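Non-toxic crystal protein (PDB 2D42) is a non-toxic parasporal inclusion protein of Bacillus thuringiensis with the fold of aerolysin-type beta-pore-forming toxins, and its own biological role is not established. Local coordinates at residues A[165-171]-A[222-228]; A[40-44]-A[103-107]; A[80-86]-A[130-136]; A[198-203]-A[217-221]. All coordinates share one frame. Residue numbers count along the deposited sequence, not the author numbering.

Overall arrangement
From the N terminus, contact 2 opens first: strand 36-43 meets strand 101-109, some sixty residues on, and lays a small second sheet over the large one. Before it closes, contact 3 opens on strand 71-94 and closes on strand 129-146, so the two loops cross, although their nearest atoms stay about 6 Å apart. Contact 1 then pairs the long strands 150-185 and 219-244, and within its loop contact 4 joins helix 199-206 to the start of strand 219-244. Contacts 1 and 2 meet directly, Glu-170 OE1 lying 2.6 Å from Arg-43 NH2 in a salt bridge. Contacts 3 and 4, with centres about 37 Å apart, are the most widely separated pair.

Contact 1. Residues A[165-171]-A[222-228]; sequences KMTVLEC and FTGEGTI
Two long strands of the aerolysin-like beta fold pair antiparallel, 165-171 running at 146° to 222-228 with axes 4.2 Å apart at closest. Both are extended throughout, Gly-224 (-121/-164) and Gly-226 (-155/-160) included. Register runs unbroken from Lys-165 with Ile-228 to Cys-171 with Phe-222, hydrogen-bonded pairs alternating with non-hydrogen-bonded ones; Gly-224 N to Leu-169 O is only 2.6 Å. Phe-222, Thr-167 and Leu-169 bury most, all on one face. Phe-222 (chi1 t) sets its ring against Gly-224, where a CB would clash with Phe-222 CE2; one on Gly-226 would clash too, 3.0 Å from Thr-167 OG1. Cys-171 SG sits obliquely 5.1 Å from the Phe-222 ring centroid, and the Phe-211 ring meets it, planes at about 55°. Leu-169 (m, t) places CD1 3.7 Å from Glu-225 O. On the opposite face, salt bridges join Glu-170 to Arg-43 and Glu-225 to Arg-90 (strands 36-43, 71-94). Thr-167 (p) puts CG2 3.6 Å from Ile-228 CG2; a water 2.8 Å from Thr-167 OG1 donates to Thr-227 O at 3.0 Å.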
loop_
_atom_site.group_PDB
_atom_site.type_symbol
_atom_site.label_atom_id
_atom_site.label_comp_id
_atom_site.label_asym_id
_atom_site.label_seq_id
_atom_site.Cartn_x
_atom_site.Cartn_y
_atom_site.Cartn_z
ATOM N N LYS A 165 -2.657 10.247 2.464
ATOM C CA LYS A 165 -4.053 9.906 2.220
ATOM C C LYS A 165 -4.604 8.773 3.068
ATOM O O LYS A 165 -3.874 7.892 3.530
ATOM C CB LYS A 165 -4.247 9.519 0.754
ATOM C CG LYS A 165 -4.023 10.629 -0.242
ATOM C CD LYS A 165 -5.134 11.663 -0.167
ATOM C CE LYS A 165 -4.904 12.741 -1.208
ATOM N NZ LYS A 165 -6.108 13.598 -1.335
ATOM N N MET A 166 -5.915 8.807 3.246
ATOM C CA MET A 166 -6.615 7.775 3.987
ATOM C C MET A 166 -6.848 6.660 2.968
ATOM O O MET A 166 -6.992 6.914 1.769
ATOM C CB MET A 166 -7.947 8.334 4.508
ATOM C CG MET A 166 -8.907 7.302 5.097
ATOM S SD MET A 166 -10.061 6.683 3.839
ATOM C CE MET A 166 -11.231 8.067 3.755
ATOM N N THR A 167 -6.852 5.423 3.425
ATOM C CA THR A 167 -7.086 4.320 2.501
ATOM C C THR A 167 -8.254 3.481 2.992
ATOM O O THR A 167 -8.534 3.434 4.187
ATOM C CB THR A 167 -5.869 3.391 2.395
ATOM O OG1 THR A 167 -5.577 2.853 3.690
ATOM C CG2 THR A 167 -4.648 4.141 1.848
ATOM N N VAL A 168 -8.942 2.841 2.058
ATOM C CA VAL A 168 -10.045 1.960 2.391
ATOM C C VAL A 168 -9.443 0.588 2.125
ATOM O O VAL A 168 -9.002 0.305 1.017
ATOM C CB VAL A 168 -11.275 2.201 1.484
ATOM C CG1 VAL A 168 -12.330 1.115 1.736
ATOM C CG2 VAL A 168 -11.882 3.581 1.796
ATOM N N LEU A 169 -9.375 -0.248 3.154
ATOM C CA LEU A 169 -8.778 -1.566 2.982
ATOM C C LEU A 169 -9.865 -2.605 2.816
ATOM O O LEU A 169 -10.844 -2.610 3.554
ATOM C CB LEU A 169 -7.888 -1.895 4.185
ATOM C CG LEU A 169 -6.833 -0.817 4.486
ATOM C CD1 LEU A 169 -6.057 -1.198 5.744
ATOM C CD2 LEU A 169 -5.886 -0.658 3.286
ATOM N N GLU A 170 -9.690 -3.483 1.835
ATOM C CA GLU A 170 -10.682 -4.515 1.561
ATOM C C GLU A 170 -10.059 -5.881 1.339
ATOM O O GLU A 170 -8.898 -5.985 0.974
ATOM C CB GLU A 170 -11.496 -4.131 0.322
ATOM C CG GLU A 170 -12.387 -2.918 0.533
ATOM C CD GLU A 170 -13.000 -2.408 -0.758
ATOM O OE1 GLU A 170 -13.903 -1.554 -0.685
ATOM O OE2 GLU A 170 -12.579 -2.851 -1.843
ATOM N N CYS A 171 -10.849 -6.926 1.580
ATOM C CA CYS A 171 -10.408 -8.296 1.366
ATOM C C CYS A 171 -11.589 -9.234 1.562
ATOM O O CYS A 171 -12.634 -8.835 2.081
ATOM C CB CYS A 171 -9.264 -8.672 2.321
ATOM S SG CYS A 171 -9.668 -8.783 4.099
ATOM N N PHE A 222 -14.703 -7.854 3.944
ATOM C CA PHE A 222 -14.237 -6.971 5.007
ATOM C C PHE A 222 -13.896 -5.588 4.471
ATOM O O PHE A 222 -13.314 -5.452 3.396
ATOM C CB PHE A 222 -12.989 -7.554 5.687
ATOM C CG PHE A 222 -12.350 -6.620 6.684
ATOM C CD1 PHE A 222 -12.914 -6.426 7.940
ATOM C CD2 PHE A 222 -11.208 -5.894 6.345
ATOM C CE1 PHE A 222 -12.352 -5.515 8.849
ATOM C CE2 PHE A 222 -10.641 -4.988 7.237
ATOM C CZ PHE A 222 -11.212 -4.795 8.493
ATOM N N THR A 223 -14.270 -4.556 5.218
ATOM C CA THR A 223 -13.929 -3.200 4.818
ATOM C C THR A 223 -13.273 -2.507 6.003
ATOM O O THR A 223 -13.891 -2.305 7.048
ATOM C CB THR A 223 -15.155 -2.397 4.343
ATOM O OG1 THR A 223 -15.626 -2.951 3.108
ATOM C CG2 THR A 223 -14.775 -0.928 4.103
ATOM N N GLY A 224 -11.999 -2.176 5.828
ATOM C CA GLY A 224 -11.246 -1.523 6.874
ATOM C C GLY A 224 -10.697 -0.175 6.441
ATOM O O GLY A 224 -11.106 0.388 5.420
ATOM N N GLU A 225 -9.739 0.325 7.207
ATOM C CA GLU A 225 -9.175 1.629 6.930
ATOM C C GLU A 225 -7.718 1.761 7.339
ATOM O O GLU A 225 -7.259 1.127 8.292
ATOM C CB GLU A 225 -10.012 2.672 7.667
ATOM C CG GLU A 225 -9.583 4.106 7.489
ATOM C CD GLU A 225 -10.255 5.009 8.503
ATOM O OE1 GLU A 225 -11.481 4.870 8.701
ATOM O OE2 GLU A 225 -9.557 5.854 9.102
ATOM N N GLY A 226 -6.997 2.605 6.610
ATOM C CA GLY A 226 -5.600 2.848 6.916
ATOM C C GLY A 226 -5.171 4.219 6.409
ATOM O O GLY A 226 -6.003 5.094 6.171
ATOM N N THR A 227 -3.870 4.408 6.241
ATOM C CA THR A 227 -3.343 5.664 5.724
ATOM C C THR A 227 -2.052 5.350 4.979
ATOM O O THR A 227 -1.449 4.303 5.193
ATOM C CB THR A 227 -2.993 6.669 6.857
ATOM O OG1 THR A 227 -1.981 6.102 7.689
ATOM C CG2 THR A 227 -4.211 6.992 7.704
ATOM N N ILE A 228 -1.652 6.246 4.082
ATOM C CA ILE A 228 -0.406 6.088 3.345
ATOM C C ILE A 228 0.153 7.484 3.161
ATOM O O ILE A 228 -0.595 8.455 3.121
ATOM C CB ILE A 228 -0.587 5.480 1.940
ATOM C CG1 ILE A 228 -1.514 6.362 1.103
ATOM C CG2 ILE A 228 -1.094 4.049 2.042
ATOM C CD1 ILE A 228 -1.617 5.918 -0.335
HETATM O O HOH W 1 -3.000 1.852 4.331
HETATM O O HOH W 2 -16.041 -1.716 0.833
#

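Contact 2. Residues A[40-44]-A[103-107]; sequences LDARI and YFANL
Segment 40-44, extended as a strand through Arg-43, packs against strand 103-107, the two running nearly the same way (27° between their N-to-C directions) with axes 7.0 Å apart. That spacing exceeds the distance of paired strands, and the contact is made mainly by side chains filling one another's gaps. CA-to-CB bonds alternate: Leu-40, Ala-42 and Ile-44 point toward the other segment, as do Tyr-103 and Ala-105, whereas Asp-41, Arg-43, Phe-104 and Asn-106 point away. The main bump is the Tyr-103 ring (chi1 m, chi2 -76°), lying flat over the shallow site that the small Ala-42 provides. Ala-42 CB stands 3.6 Å from the ring centroid and 14° off its normal, a CH-pi contact over the face; the two CA atoms are 6.4 Å apart. Tyr-103 CE1 also lies 3.8 Å from Asp-41 C. One sheet set face to face on another makes a beta sandwich: Tyr-103 and Ala-105 bond through their backbones to Phe-120 and Ile-118, while Asp-41 and Arg-43 bond to Glu-170 and Val-168 of the large sheet. Leu-40 (chi1 -116°, between wells) closes the hydroxyl end, its CG 3.4 Å from Tyr-103 OH and its CB 4.3 Å from Tyr-103 CE1. The second bump, CD1 of Ile-44 (m, t), enters the hollow over Ala-105, 3.4 Å from Ala-105 CB and 3.9 Å from Leu-107 CD2.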
loop_
_atom_site.group_PDB
_atom_site.type_symbol
_atom_site.label_atom_id
_atom_site.label_comp_id
_atom_site.label_asym_id
_atom_site.label_seq_id
_atom_site.Cartn_x
_atom_site.Cartn_y
_atom_site.Cartn_z
ATOM N N LEU A 40 -6.728 -9.078 -1.234
ATOM C CA LEU A 40 -6.315 -7.845 -0.564
ATOM C C LEU A 40 -6.379 -6.636 -1.502
ATOM O O LEU A 40 -5.818 -6.658 -2.597
ATOM C CB LEU A 40 -4.888 -8.003 -0.065
ATOM C CG LEU A 40 -4.568 -7.970 1.427
ATOM C CD1 LEU A 40 -5.783 -8.263 2.281
ATOM C CD2 LEU A 40 -3.456 -8.971 1.664
ATOM N N ASP A 41 -7.056 -5.578 -1.068
ATOM C CA ASP A 41 -7.152 -4.374 -1.888
ATOM C C ASP A 41 -7.091 -3.120 -1.021
ATOM O O ASP A 41 -7.568 -3.105 0.114
ATOM C CB ASP A 41 -8.448 -4.377 -2.707
ATOM C CG ASP A 41 -8.342 -3.534 -3.976
ATOM O OD1 ASP A 41 -7.292 -2.888 -4.194
ATOM O OD2 ASP A 41 -9.311 -3.521 -4.760
ATOM N N ALA A 42 -6.485 -2.073 -1.563
ATOM C CA ALA A 42 -6.355 -0.813 -0.845
ATOM C C ALA A 42 -6.573 0.330 -1.814
ATOM O O ALA A 42 -5.757 0.562 -2.703
ATOM C CB ALA A 42 -4.979 -0.707 -0.219
ATOM N N ARG A 43 -7.682 1.038 -1.653
ATOM C CA ARG A 43 -7.970 2.154 -2.532
ATOM C C ARG A 43 -7.957 3.472 -1.775
ATOM O O ARG A 43 -8.064 3.499 -0.547
ATOM C CB ARG A 43 -9.310 1.946 -3.253
ATOM C CG ARG A 43 -10.494 1.613 -2.371
ATOM C CD ARG A 43 -11.638 1.045 -3.222
ATOM N NE ARG A 43 -12.776 0.607 -2.415
ATOM C CZ ARG A 43 -13.588 1.425 -1.753
ATOM N NH1 ARG A 43 -13.401 2.740 -1.797
ATOM N NH2 ARG A 43 -14.590 0.928 -1.036
ATOM N N ILE A 44 -7.807 4.557 -2.527
ATOM C CA ILE A 44 -7.754 5.905 -1.981
ATOM C C ILE A 44 -8.986 6.663 -2.453
ATOM O O ILE A 44 -9.068 7.088 -3.603
ATOM C CB ILE A 44 -6.462 6.598 -2.465
ATOM C CG1 ILE A 44 -5.262 5.775 -1.988
ATOM C CG2 ILE A 44 -6.399 8.054 -1.970
ATOM C CD1 ILE A 44 -3.950 6.223 -2.554
ATOM N N TYR A 103 0.218 -2.637 -3.463
ATOM C CA TYR A 103 -0.896 -1.832 -3.980
ATOM C C TYR A 103 -0.449 -0.683 -4.893
ATOM O O TYR A 103 0.733 -0.348 -4.953
ATOM C CB TYR A 103 -1.697 -1.253 -2.816
ATOM C CG TYR A 103 -2.063 -2.256 -1.741
ATOM C CD1 TYR A 103 -3.091 -3.179 -1.933
ATOM C CD2 TYR A 103 -1.384 -2.272 -0.524
ATOM C CE1 TYR A 103 -3.436 -4.088 -0.933
ATOM C CE2 TYR A 103 -1.721 -3.179 0.480
ATOM C CZ TYR A 103 -2.748 -4.077 0.271
ATOM O OH TYR A 103 -3.109 -4.933 1.283
ATOM N N PHE A 104 -1.410 -0.083 -5.595
ATOM C CA PHE A 104 -1.148 1.024 -6.515
ATOM C C PHE A 104 -2.293 2.036 -6.488
ATOM O O PHE A 104 -3.394 1.736 -6.031
ATOM C CB PHE A 104 -0.978 0.504 -7.944
ATOM C CG PHE A 104 0.295 -0.264 -8.163
ATOM C CD1 PHE A 104 1.467 0.392 -8.543
ATOM C CD2 PHE A 104 0.331 -1.644 -7.971
ATOM C CE1 PHE A 104 2.651 -0.316 -8.727
ATOM C CE2 PHE A 104 1.514 -2.362 -8.154
ATOM C CZ PHE A 104 2.678 -1.693 -8.532
ATOM N N ALA A 105 -2.019 3.238 -6.976
ATOM C CA ALA A 105 -3.022 4.291 -7.020
ATOM C C ALA A 105 -2.581 5.371 -8.001
ATOM O O ALA A 105 -1.421 5.787 -7.999
ATOM C CB ALA A 105 -3.218 4.884 -5.638
ATOM N N ASN A 106 -3.506 5.790 -8.859
ATOM C CA ASN A 106 -3.226 6.825 -9.840
ATOM C C ASN A 106 -3.637 8.155 -9.226
ATOM O O ASN A 106 -4.785 8.576 -9.334
ATOM C CB ASN A 106 -4.019 6.570 -11.126
ATOM C CG ASN A 106 -3.521 5.350 -11.876
ATOM O OD1 ASN A 106 -2.350 5.270 -12.235
ATOM N ND2 ASN A 106 -4.413 4.388 -12.111
ATOM N N LEU A 107 -2.699 8.803 -8.557
ATOM C CA LEU A 107 -2.991 10.073 -7.918
ATOM C C LEU A 107 -2.851 11.243 -8.886
ATOM O O LEU A 107 -2.106 11.173 -9.855
ATOM C CB LEU A 107 -2.061 10.267 -6.720
ATOM C CG LEU A 107 -2.138 9.205 -5.615
ATOM C CD1 LEU A 107 -1.140 9.541 -4.514
ATOM C CD2 LEU A 107 -3.549 9.147 -5.050
#

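Contact 3. Residues A[80-86]-A[130-136]; sequences AYTSRTS and YTLDATQ
Segments 80-86 and 130-136, Ser- and Thr-bearing strands of the long sheet of the aerolysin-like fold, form an antiparallel pair at 153°, their axes 4.6 Å apart at closest, in register from Tyr-81 with Gln-136 to Ser-86 with Thr-131. Paired backbone bonds join Tyr-81 to Gln-136, Ser-83 to Ala-134 and Thr-85 to Leu-132, as in Ala-134 N to Ser-83 O at 3.0 Å. The face carrying Thr-82, Arg-84, Asp-133 and Thr-135 is strongly polar. Arg-84 extends through t, t and then bends at chi3 (m), so that its guanidinium meets Asp-133 (m) edge-on: NE lies 2.7 Å from Asp-133 OD1, and Arg-84 NH2 is 3.0 Å from Asp-133 OD2, a bidentate salt bridge across a non-hydrogen-bonded pair. Thr-82 and Thr-135, both m, bring their OG1 atoms to 3.3 Å in a weak hydrogen bond. On the other face, Tyr-81 (t) leads its ring away from the partner strand, and Gln-136 (m, t) directs OE1 to Gly-233 N. Strand 71-94 lies between two neighbours: strand 129-146 pairs along one edge, and strand 219-244 bonds the other at Gln-231 and Ser-229, while Tyr-81 packs on strands 54-65 and 150-185.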
loop_
_atom_site.group_PDB
_atom_site.type_symbol
_atom_site.label_atom_id
_atom_site.label_comp_id
_atom_site.label_asym_id
_atom_site.label_seq_id
_atom_site.Cartn_x
_atom_site.Cartn_y
_atom_site.Cartn_z
ATOM N N ALA A 80 18.928 7.918 -11.098
ATOM C CA ALA A 80 18.014 6.992 -10.443
ATOM C C ALA A 80 17.632 7.550 -9.082
ATOM O O ALA A 80 18.401 7.454 -8.132
ATOM C CB ALA A 80 18.676 5.619 -10.290
ATOM N N TYR A 81 16.438 8.133 -9.000
ATOM C CA TYR A 81 15.937 8.733 -7.769
ATOM C C TYR A 81 15.034 7.780 -6.998
ATOM O O TYR A 81 14.164 7.127 -7.569
ATOM C CB TYR A 81 15.152 10.009 -8.087
ATOM C CG TYR A 81 15.073 10.970 -6.925
ATOM C CD1 TYR A 81 16.201 11.691 -6.518
ATOM C CD2 TYR A 81 13.886 11.138 -6.211
ATOM C CE1 TYR A 81 16.150 12.561 -5.423
ATOM C CE2 TYR A 81 13.821 12.002 -5.115
ATOM C CZ TYR A 81 14.958 12.710 -4.725
ATOM O OH TYR A 81 14.910 13.552 -3.634
ATOM N N THR A 82 15.229 7.733 -5.688
ATOM C CA THR A 82 14.449 6.862 -4.827
ATOM C C THR A 82 13.455 7.631 -3.982
ATOM O O THR A 82 13.842 8.498 -3.203
ATOM C CB THR A 82 15.350 6.076 -3.874
ATOM O OG1 THR A 82 16.208 5.220 -4.633
ATOM C CG2 THR A 82 14.511 5.242 -2.915
ATOM N N SER A 83 12.178 7.310 -4.138
ATOM C CA SER A 83 11.130 7.958 -3.359
ATOM C C SER A 83 10.481 6.894 -2.474
ATOM O O SER A 83 10.342 5.739 -2.875
ATOM C CB SER A 83 10.085 8.592 -4.281
ATOM O OG SER A 83 10.655 9.636 -5.058
ATOM N N ARG A 84 10.090 7.289 -1.269
ATOM C CA ARG A 84 9.487 6.359 -0.329
ATOM C C ARG A 84 8.015 6.597 -0.063
ATOM O O ARG A 84 7.535 7.729 -0.108
ATOM C CB ARG A 84 10.237 6.414 1.004
ATOM C CG ARG A 84 9.589 5.601 2.113
ATOM C CD ARG A 84 10.514 5.461 3.310
ATOM N NE ARG A 84 11.800 4.878 2.931
ATOM C CZ ARG A 84 12.753 4.536 3.794
ATOM N NH1 ARG A 84 12.569 4.713 5.094
ATOM N NH2 ARG A 84 13.894 4.021 3.355
ATOM N N THR A 85 7.302 5.509 0.208
ATOM C CA THR A 85 5.888 5.577 0.541
ATOM C C THR A 85 5.717 4.689 1.759
ATOM O O THR A 85 6.350 3.636 1.867
ATOM C CB THR A 85 4.992 5.053 -0.592
ATOM O OG1 THR A 85 5.183 3.640 -0.741
ATOM C CG2 THR A 85 5.328 5.752 -1.895
ATOM N N SER A 86 4.875 5.119 2.685
ATOM C CA SER A 86 4.637 4.357 3.895
ATOM C C SER A 86 3.136 4.185 4.136
ATOM O O SER A 86 2.357 5.100 3.872
ATOM C CB SER A 86 5.278 5.080 5.075
ATOM O OG SER A 86 5.101 4.344 6.267
ATOM N N TYR A 130 4.650 0.127 7.311
ATOM C CA TYR A 130 5.308 -0.580 6.223
ATOM C C TYR A 130 5.824 0.411 5.189
ATOM O O TYR A 130 5.051 1.198 4.631
ATOM C CB TYR A 130 4.330 -1.540 5.544
ATOM C CG TYR A 130 4.086 -2.812 6.312
ATOM C CD1 TYR A 130 4.614 -4.023 5.866
ATOM C CD2 TYR A 130 3.321 -2.811 7.474
ATOM C CE1 TYR A 130 4.384 -5.209 6.558
ATOM C CE2 TYR A 130 3.083 -3.991 8.176
ATOM C CZ TYR A 130 3.620 -5.187 7.707
ATOM O OH TYR A 130 3.383 -6.360 8.381
ATOM N N THR A 131 7.121 0.355 4.912
ATOM C CA THR A 131 7.721 1.262 3.941
ATOM C C THR A 131 8.173 0.556 2.673
ATOM O O THR A 131 8.553 -0.614 2.696
ATOM C CB THR A 131 8.932 1.985 4.539
ATOM O OG1 THR A 131 9.937 1.021 4.872
ATOM C CG2 THR A 131 8.532 2.737 5.788
ATOM N N LEU A 132 8.119 1.278 1.558
ATOM C CA LEU A 132 8.541 0.741 0.274
ATOM C C LEU A 132 9.318 1.794 -0.506
ATOM O O LEU A 132 8.795 2.872 -0.798
ATOM C CB LEU A 132 7.331 0.292 -0.553
ATOM C CG LEU A 132 7.652 -0.195 -1.973
ATOM C CD1 LEU A 132 8.539 -1.434 -1.910
ATOM C CD2 LEU A 132 6.369 -0.506 -2.718
ATOM N N ASP A 133 10.568 1.480 -0.832
ATOM C CA ASP A 133 11.406 2.389 -1.603
ATOM C C ASP A 133 11.322 1.987 -3.052
ATOM O O ASP A 133 11.633 0.854 -3.403
ATOM C CB ASP A 133 12.867 2.320 -1.165
ATOM C CG ASP A 133 13.083 2.873 0.220
ATOM O OD1 ASP A 133 12.497 3.928 0.542
ATOM O OD2 ASP A 133 13.852 2.258 0.986
ATOM N N ALA A 134 10.886 2.915 -3.890
ATOM C CA ALA A 134 10.774 2.653 -5.310
ATOM C C ALA A 134 11.816 3.502 -6.022
ATOM O O ALA A 134 11.990 4.681 -5.707
ATOM C CB ALA A 134 9.383 3.008 -5.801
ATOM N N THR A 135 12.515 2.897 -6.972
ATOM C CA THR A 135 13.532 3.613 -7.717
ATOM C C THR A 135 13.024 3.971 -9.104
ATOM O O THR A 135 12.619 3.104 -9.875
ATOM C CB THR A 135 14.819 2.776 -7.850
ATOM O OG1 THR A 135 15.413 2.604 -6.556
ATOM C CG2 THR A 135 15.811 3.463 -8.770
ATOM N N GLN A 136 13.026 5.263 -9.407
ATOM C CA GLN A 136 12.598 5.740 -10.711
ATOM C C GLN A 136 13.859 6.076 -11.489
ATOM O O GLN A 136 14.758 6.726 -10.960
ATOM C CB GLN A 136 11.720 6.983 -10.552
ATOM C CG GLN A 136 10.364 6.693 -9.927
ATOM C CD GLN A 136 9.533 7.945 -9.717
ATOM O OE1 GLN A 136 9.739 8.686 -8.752
ATOM N NE2 GLN A 136 8.591 8.192 -10.629
#

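Contact 4. Residues A[198-203]-A[217-221]; sequences NIIDVL and QNRAY
Helix 199-203 and strand 219-221 run at 50° to each other, their axes 7.9 Å apart at closest, with Ile-200 and Ala-220 nearest at 5.7 Å between CA atoms. Polar contacts gather at the helix start. Asn-198 (chi1 t), still extended at phi/psi -83/134, accepts from Ile-200 N through OD1 at 3.1 Å, and its ND2 donates to Asn-218 OD1 at 2.4 Å, a very short hydrogen bond. A water donates both to Asn-198 OD1 at 2.7 Å and to Asn-218 O at 3.1 Å, adding a second, solvent-mediated link between these two residues. Asn-198 is therefore the N-cap of the helix and at the same time its link to the opposing turn, where Asn-218, at phi/psi 52/50, and Arg-219 both face Ser-214 as a G1 beta bulge. This lies toward the end of the elongated fold, where helix 5-19 packs on Val-202 and Leu-203, and the hairpin of strands 211-214 and 219-244 begins its return here. Apolar contacts begin within the first turn, at Ile-200, and continue about one turn on at Leu-203. Ile-200 (p, t) rests CG2 3.5 Å from Arg-219 C and 4.2 Å from Ala-220 CB, and it also touches Ile-213. Leu-203 (m, t), on the same side of the helix, brings CD1 to 3.7 Å from Ala-220 CB.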
loop_
_atom_site.group_PDB
_atom_site.type_symbol
_atom_site.label_atom_id
_atom_site.label_comp_id
_atom_site.label_asym_id
_atom_site.label_seq_id
_atom_site.Cartn_x
_atom_site.Cartn_y
_atom_site.Cartn_z
ATOM N N ASN A 198 -18.549 -22.493 9.363
ATOM C CA ASN A 198 -18.144 -21.609 8.289
ATOM C C ASN A 198 -17.834 -20.282 8.984
ATOM O O ASN A 198 -18.608 -19.826 9.833
ATOM C CB ASN A 198 -19.295 -21.432 7.302
ATOM C CG ASN A 198 -18.861 -20.771 6.009
ATOM O OD1 ASN A 198 -18.060 -19.832 6.009
ATOM N ND2 ASN A 198 -19.405 -21.248 4.899
ATOM N N ILE A 199 -16.708 -19.665 8.641
ATOM C CA ILE A 199 -16.342 -18.400 9.269
ATOM C C ILE A 199 -17.399 -17.314 9.045
ATOM O O ILE A 199 -17.530 -16.401 9.857
ATOM C CB ILE A 199 -14.962 -17.896 8.769
ATOM C CG1 ILE A 199 -14.480 -16.736 9.652
ATOM C CG2 ILE A 199 -15.059 -17.437 7.308
ATOM C CD1 ILE A 199 -14.277 -17.114 11.123
ATOM N N ILE A 200 -18.166 -17.409 7.961
ATOM C CA ILE A 200 -19.189 -16.393 7.706
ATOM C C ILE A 200 -20.321 -16.477 8.727
ATOM O O ILE A 200 -20.934 -15.464 9.075
ATOM C CB ILE A 200 -19.784 -16.507 6.278
ATOM C CG1 ILE A 200 -20.621 -17.780 6.145
ATOM C CG2 ILE A 200 -18.656 -16.484 5.242
ATOM C CD1 ILE A 200 -21.332 -17.901 4.806
ATOM N N ASP A 201 -20.597 -17.684 9.217
ATOM C CA ASP A 201 -21.655 -17.861 10.202
ATOM C C ASP A 201 -21.189 -17.351 11.557
ATOM O O ASP A 201 -21.992 -16.871 12.361
ATOM C CB ASP A 201 -22.059 -19.330 10.299
ATOM C CG ASP A 201 -22.652 -19.859 9.004
ATOM O OD1 ASP A 201 -23.560 -19.204 8.449
ATOM O OD2 ASP A 201 -22.213 -20.933 8.542
ATOM N N VAL A 202 -19.887 -17.449 11.802
ATOM C CA VAL A 202 -19.303 -16.974 13.055
ATOM C C VAL A 202 -19.414 -15.447 13.122
ATOM O O VAL A 202 -19.856 -14.886 14.129
ATOM C CB VAL A 202 -17.810 -17.366 13.159
ATOM C CG1 VAL A 202 -17.161 -16.668 14.344
ATOM C CG2 VAL A 202 -17.683 -18.870 13.304
ATOM N N LEU A 203 -19.010 -14.791 12.037
ATOM C CA LEU A 203 -19.042 -13.334 11.937
ATOM C C LEU A 203 -20.468 -12.817 12.009
ATOM O O LEU A 203 -20.745 -11.805 12.647
ATOM C CB LEU A 203 -18.395 -12.882 10.619
ATOM C CG LEU A 203 -16.906 -13.222 10.474
ATOM C CD1 LEU A 203 -16.443 -13.012 9.046
ATOM C CD2 LEU A 203 -16.104 -12.365 11.438
ATOM N N GLN A 217 -22.229 -16.363 -2.118
ATOM C CA GLN A 217 -20.838 -16.594 -2.496
ATOM C C GLN A 217 -20.020 -17.269 -1.398
ATOM O O GLN A 217 -18.812 -17.469 -1.545
ATOM C CB GLN A 217 -20.182 -15.267 -2.886
ATOM C CG GLN A 217 -20.955 -14.482 -3.933
ATOM C CD GLN A 217 -20.259 -13.192 -4.325
ATOM O OE1 GLN A 217 -19.221 -13.209 -4.989
ATOM N NE2 GLN A 217 -20.825 -12.063 -3.909
ATOM N N ASN A 218 -20.685 -17.607 -0.298
ATOM C CA ASN A 218 -20.037 -18.275 0.823
ATOM C C ASN A 218 -18.786 -17.528 1.282
ATOM O O ASN A 218 -17.718 -18.114 1.464
ATOM C CB ASN A 218 -19.683 -19.707 0.419
ATOM C CG ASN A 218 -19.084 -20.493 1.551
ATOM O OD1 ASN A 218 -19.609 -20.492 2.663
ATOM N ND2 ASN A 218 -17.977 -21.174 1.280
ATOM N N ARG A 219 -18.929 -16.227 1.486
ATOM C CA ARG A 219 -17.799 -15.415 1.898
ATOM C C ARG A 219 -18.269 -14.170 2.620
ATOM O O ARG A 219 -19.451 -13.810 2.579
ATOM C CB ARG A 219 -16.988 -14.998 0.669
ATOM C CG ARG A 219 -17.796 -14.123 -0.285
ATOM C CD ARG A 219 -17.062 -13.851 -1.579
ATOM N NE ARG A 219 -16.733 -15.075 -2.303
ATOM C CZ ARG A 219 -16.301 -15.091 -3.558
ATOM N NH1 ARG A 219 -16.156 -13.949 -4.208
ATOM N NH2 ARG A 219 -16.014 -16.237 -4.165
ATOM N N ALA A 220 -17.327 -13.521 3.290
ATOM C CA ALA A 220 -17.615 -12.290 4.002
ATOM C C ALA A 220 -16.682 -11.244 3.413
ATOM O O ALA A 220 -15.513 -11.522 3.162
ATOM C CB ALA A 220 -17.351 -12.465 5.487
ATOM N N TYR A 221 -17.202 -10.049 3.163
ATOM C CA TYR A 221 -16.377 -8.989 2.610
ATOM C C TYR A 221 -15.999 -8.042 3.742
ATOM O O TYR A 221 -16.865 -7.508 4.436
ATOM C CB TYR A 221 -17.130 -8.231 1.510
ATOM C CG TYR A 221 -17.262 -8.996 0.209
ATOM C CD1 TYR A 221 -18.347 -9.839 -0.031
ATOM C CD2 TYR A 221 -16.288 -8.878 -0.784
ATOM C CE1 TYR A 221 -18.464 -10.552 -1.243
ATOM C CE2 TYR A 221 -16.390 -9.584 -1.989
ATOM C CZ TYR A 221 -17.478 -10.418 -2.215
ATOM O OH TYR A 221 -17.568 -11.105 -3.413
HETATM O O HOH W 3 -16.427 -19.452 3.883
#